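Side-chain contact in putative CRISPR-associated endoribonuclease-like protein Cas6nc (Pyrococcus horikoshii, PDB 3QJL), which binds CRISPR RNA as a Cas6-family RAMP protein of the prokaryotic adaptive immune system against mobile genetic elements: residues L33-S38 and E99-F104. Residues are numbered along the deposited sequence; the frame is centred on the assembly and turned at random.
Sequences LEKVNS and EKSPEF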
ATOM      1  N   LEU A  33      21.583   6.101  20.290  1.00 51.70           N
ATOM      2  CA  LEU A  33      21.624   6.676  21.636  1.00 54.29           C
ATOM      3  C   LEU A  33      22.955   6.375  22.336  1.00 55.22           C
ATOM      4  O   LEU A  33      23.609   7.266  22.866  1.00 52.36           O
ATOM      5  CB  LEU A  33      20.464   6.144  22.479  1.00 46.28           C
ATOM      6  CG  LEU A  33      20.243   6.948  23.750  1.00 47.04           C
ATOM      7  CD1 LEU A  33      19.949   8.395  23.404  1.00 48.30           C
ATOM      8  CD2 LEU A  33      19.127   6.369  24.572  1.00 47.52           C
ATOM      9  N   GLU A  34      23.337   5.103  22.322  1.00 58.01           N
ATOM     10  CA  GLU A  34      24.582   4.623  22.905  1.00 55.18           C
ATOM     11  C   GLU A  34      25.783   5.348  22.305  1.00 61.95           C
ATOM     12  O   GLU A  34      26.652   5.848  23.032  1.00 57.75           O
ATOM     13  CB  GLU A  34      24.685   3.121  22.647  1.00 55.91           C
ATOM     14  CG  GLU A  34      26.007   2.476  22.956  1.00 66.39           C
ATOM     15  CD  GLU A  34      25.993   0.983  22.635  1.00 88.96           C
ATOM     16  OE1 GLU A  34      26.629   0.212  23.390  1.00105.26           O
ATOM     17  OE2 GLU A  34      25.349   0.580  21.632  1.00 70.29           O
ATOM     18  N   LYS A  35      25.824   5.406  20.976  1.00 57.68           N
ATOM     19  CA  LYS A  35      26.913   6.064  20.274  1.00 49.39           C
ATOM     20  C   LYS A  35      27.018   7.554  20.603  1.00 53.75           C
ATOM     21  O   LYS A  35      28.099   8.037  20.907  1.00 62.04           O
ATOM     22  CB  LYS A  35      26.797   5.841  18.775  1.00 44.56           C
ATOM     23  CG  LYS A  35      26.930   4.390  18.387  1.00 49.30           C
ATOM     24  CD  LYS A  35      26.911   4.213  16.885  1.00 53.24           C
ATOM     25  CE  LYS A  35      26.760   2.756  16.507  1.00 56.66           C
ATOM     26  NZ  LYS A  35      27.698   1.871  17.259  1.00 59.20           N
ATOM     27  N   VAL A  36      25.908   8.281  20.553  1.00 51.92           N
ATOM     28  CA  VAL A  36      25.919   9.694  20.923  1.00 51.56           C
ATOM     29  C   VAL A  36      26.269   9.860  22.397  1.00 58.14           C
ATOM     30  O   VAL A  36      26.946  10.808  22.790  1.00 61.08           O
ATOM     31  CB  VAL A  36      24.556  10.368  20.676  1.00 53.12           C
ATOM     32  CG1 VAL A  36      24.581  11.828  21.129  1.00 48.75           C
ATOM     33  CG2 VAL A  36      24.174  10.266  19.215  1.00 53.84           C
ATOM     34  N   ASN A  37      25.809   8.938  23.226  1.00 58.57           N
ATOM     35  CA  ASN A  37      26.031   9.089  24.650  1.00 58.23           C
ATOM     36  C   ASN A  37      27.520   9.050  25.003  1.00 63.63           C
ATOM     37  O   ASN A  37      27.952   9.675  25.973  1.00 66.83           O
ATOM     38  CB  ASN A  37      25.249   8.044  25.428  1.00 53.74           C
ATOM     39  CG  ASN A  37      25.302   8.277  26.909  1.00 58.62           C
ATOM     40  OD1 ASN A  37      24.784   9.281  27.416  1.00 57.60           O
ATOM     41  ND2 ASN A  37      25.927   7.350  27.623  1.00 59.84           N
ATOM     42  N   SER A  38      28.304   8.334  24.202  1.00 58.94           N
ATOM     43  CA  SER A  38      29.745   8.250  24.404  1.00 56.80           C
ATOM     44  C   SER A  38      30.418   9.620  24.245  1.00 65.42           C
ATOM     45  O   SER A  38      31.391   9.938  24.933  1.00 61.06           O
ATOM     46  CB  SER A  38      30.361   7.261  23.414  1.00 57.38           C
ATOM     47  OG  SER A  38      29.931   5.937  23.659  1.00 55.05           O
ATOM     48  N   GLU A  99      29.991   8.133  13.045  1.00 60.05           N
ATOM     49  CA  GLU A  99      31.232   7.975  12.306  1.00 62.85           C
ATOM     50  C   GLU A  99      32.386   7.422  13.151  1.00 61.62           C
ATOM     51  O   GLU A  99      33.178   6.602  12.669  1.00 58.59           O
ATOM     52  CB  GLU A  99      31.630   9.292  11.682  1.00 64.51           C
ATOM     53  CG  GLU A  99      32.924   9.229  10.943  1.00 70.76           C
ATOM     54  CD  GLU A  99      33.357  10.596  10.522  1.00 74.35           C
ATOM     55  OE1 GLU A  99      33.918  11.314  11.384  1.00 65.18           O
ATOM     56  OE2 GLU A  99      33.098  10.954   9.348  1.00 79.92           O
ATOM     57  N   LYS A 100      32.492   7.862  14.401  1.00 54.25           N
ATOM     58  CA  LYS A 100      33.479   7.253  15.283  1.00 59.94           C
ATOM     59  C   LYS A 100      33.223   5.752  15.396  1.00 61.55           C
ATOM     60  O   LYS A 100      34.089   4.940  15.097  1.00 67.10           O
ATOM     61  CB  LYS A 100      33.494   7.905  16.667  1.00 55.80           C
ATOM     62  CG  LYS A 100      33.920   9.347  16.646  1.00 52.35           C
ATOM     63  CD  LYS A 100      34.615   9.730  17.932  1.00 64.14           C
ATOM     64  CE  LYS A 100      35.038  11.205  17.920  1.00 66.91           C
ATOM     65  NZ  LYS A 100      35.686  11.642  16.629  1.00 59.48           N
ATOM     66  N   SER A 101      32.016   5.378  15.791  1.00 61.20           N
ATOM     67  CA  SER A 101      31.725   3.975  16.029  1.00 63.08           C
ATOM     68  C   SER A 101      30.686   3.519  15.030  1.00 62.85           C
ATOM     69  O   SER A 101      29.506   3.438  15.353  1.00 68.15           O
ATOM     70  CB  SER A 101      31.216   3.792  17.455  1.00 59.58           C
ATOM     71  OG  SER A 101      31.013   5.061  18.057  1.00 62.27           O
ATOM     72  N   PRO A 102      31.124   3.238  13.794  1.00 63.59           N
ATOM     73  CA  PRO A 102      30.204   2.951  12.690  1.00 63.94           C
ATOM     74  C   PRO A 102      29.846   1.469  12.547  1.00 64.29           C
ATOM     75  O   PRO A 102      29.835   0.950  11.427  1.00 64.35           O
ATOM     76  CB  PRO A 102      31.030   3.373  11.476  1.00 64.16           C
ATOM     77  CG  PRO A 102      32.499   3.100  11.907  1.00 63.32           C
ATOM     78  CD  PRO A 102      32.521   2.962  13.412  1.00 61.32           C
ATOM     79  N   GLU A 103      29.503   0.810  13.646  1.00 64.06           N
ATOM     80  CA  GLU A 103      29.244  -0.621  13.596  1.00 64.72           C
ATOM     81  C   GLU A 103      27.829  -0.863  14.067  1.00 70.13           C
ATOM     82  O   GLU A 103      27.498  -0.608  15.228  1.00 69.95           O
ATOM     83  CB  GLU A 103      30.254  -1.418  14.434  1.00 67.17           C
ATOM     84  CG  GLU A 103      30.278  -1.084  15.946  1.00 80.63           C
ATOM     85  CD  GLU A 103      31.262   0.041  16.340  1.00 74.28           C
ATOM     86  OE1 GLU A 103      31.943   0.615  15.456  1.00 60.34           O
ATOM     87  OE2 GLU A 103      31.348   0.347  17.553  1.00 74.28           O
ATOM     88  N   PHE A 104      26.991  -1.332  13.148  1.00 68.82           N
ATOM     89  CA  PHE A 104      25.591  -1.579  13.457  1.00 68.93           C
ATOM     90  C   PHE A 104      25.218  -3.043  13.339  1.00 66.78           C
ATOM     91  O   PHE A 104      25.567  -3.713  12.365  1.00 69.36           O
ATOM     92  CB  PHE A 104      24.685  -0.730  12.572  1.00 66.01           C
ATOM     93  CG  PHE A 104      24.551   0.690  13.039  1.00 64.96           C
ATOM     94  CD1 PHE A 104      25.249   1.709  12.414  1.00 57.85           C
ATOM     95  CD2 PHE A 104      23.730   1.002  14.112  1.00 58.26           C
ATOM     96  CE1 PHE A 104      25.121   3.013  12.844  1.00 60.53           C
ATOM     97  CE2 PHE A 104      23.597   2.304  14.543  1.00 58.45           C
ATOM     98  CZ  PHE A 104      24.297   3.314  13.910  1.00 57.29           C
TER
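Lys-35 reaches from its helix to the turn at Ser-101 and the start of the following strand; it gives 110 Å² of the 186 Å² buried, both sides summed, and every close approach runs through its side chain. The chain runs extended as far as CE and then bends, chi4 -48°, which brings the ammonium group within bonding distance of two backbone carbonyl oxygens. Of these, Glu-103 O accepts a hydrogen bond from Lys-35 NZ at 3.2 Å, with the donor tilted 32° from the carbonyl plane. A second, weak bond joins Lys-35 NZ to Ser-101 O at 3.1 Å. The carboxylate of Glu-103 adds a long salt bridge, OE2 to Lys-35 NZ at 4.0 Å, which probably gives at most loose electrostatic support. One face of the Phe-104 ring takes the lysine's methylene end: Lys-35 CE stands 3.9 Å from the ring centroid in a CH-pi contact, displaced toward CZ. NZ lies farther off, 5.0 Å from the same centroid but only 11° from the ring normal, which meets the geometry of a cation-pi interaction. The side chain of Ser-101 packs near the lysine through CB, while its OG is bonded to Ala-97 O in the last turn of helix 88-100. An inverse gamma turn centred on Pro-102 leads into strand 103-106, an outermost strand of the antiparallel sheet in this ferredoxin-like region. Phe-104 also packs on Phe-111 and Val-113 of strand 109-118, so the contact ties helix 25-39 to the junction between helix 88-100 and the sheet edge.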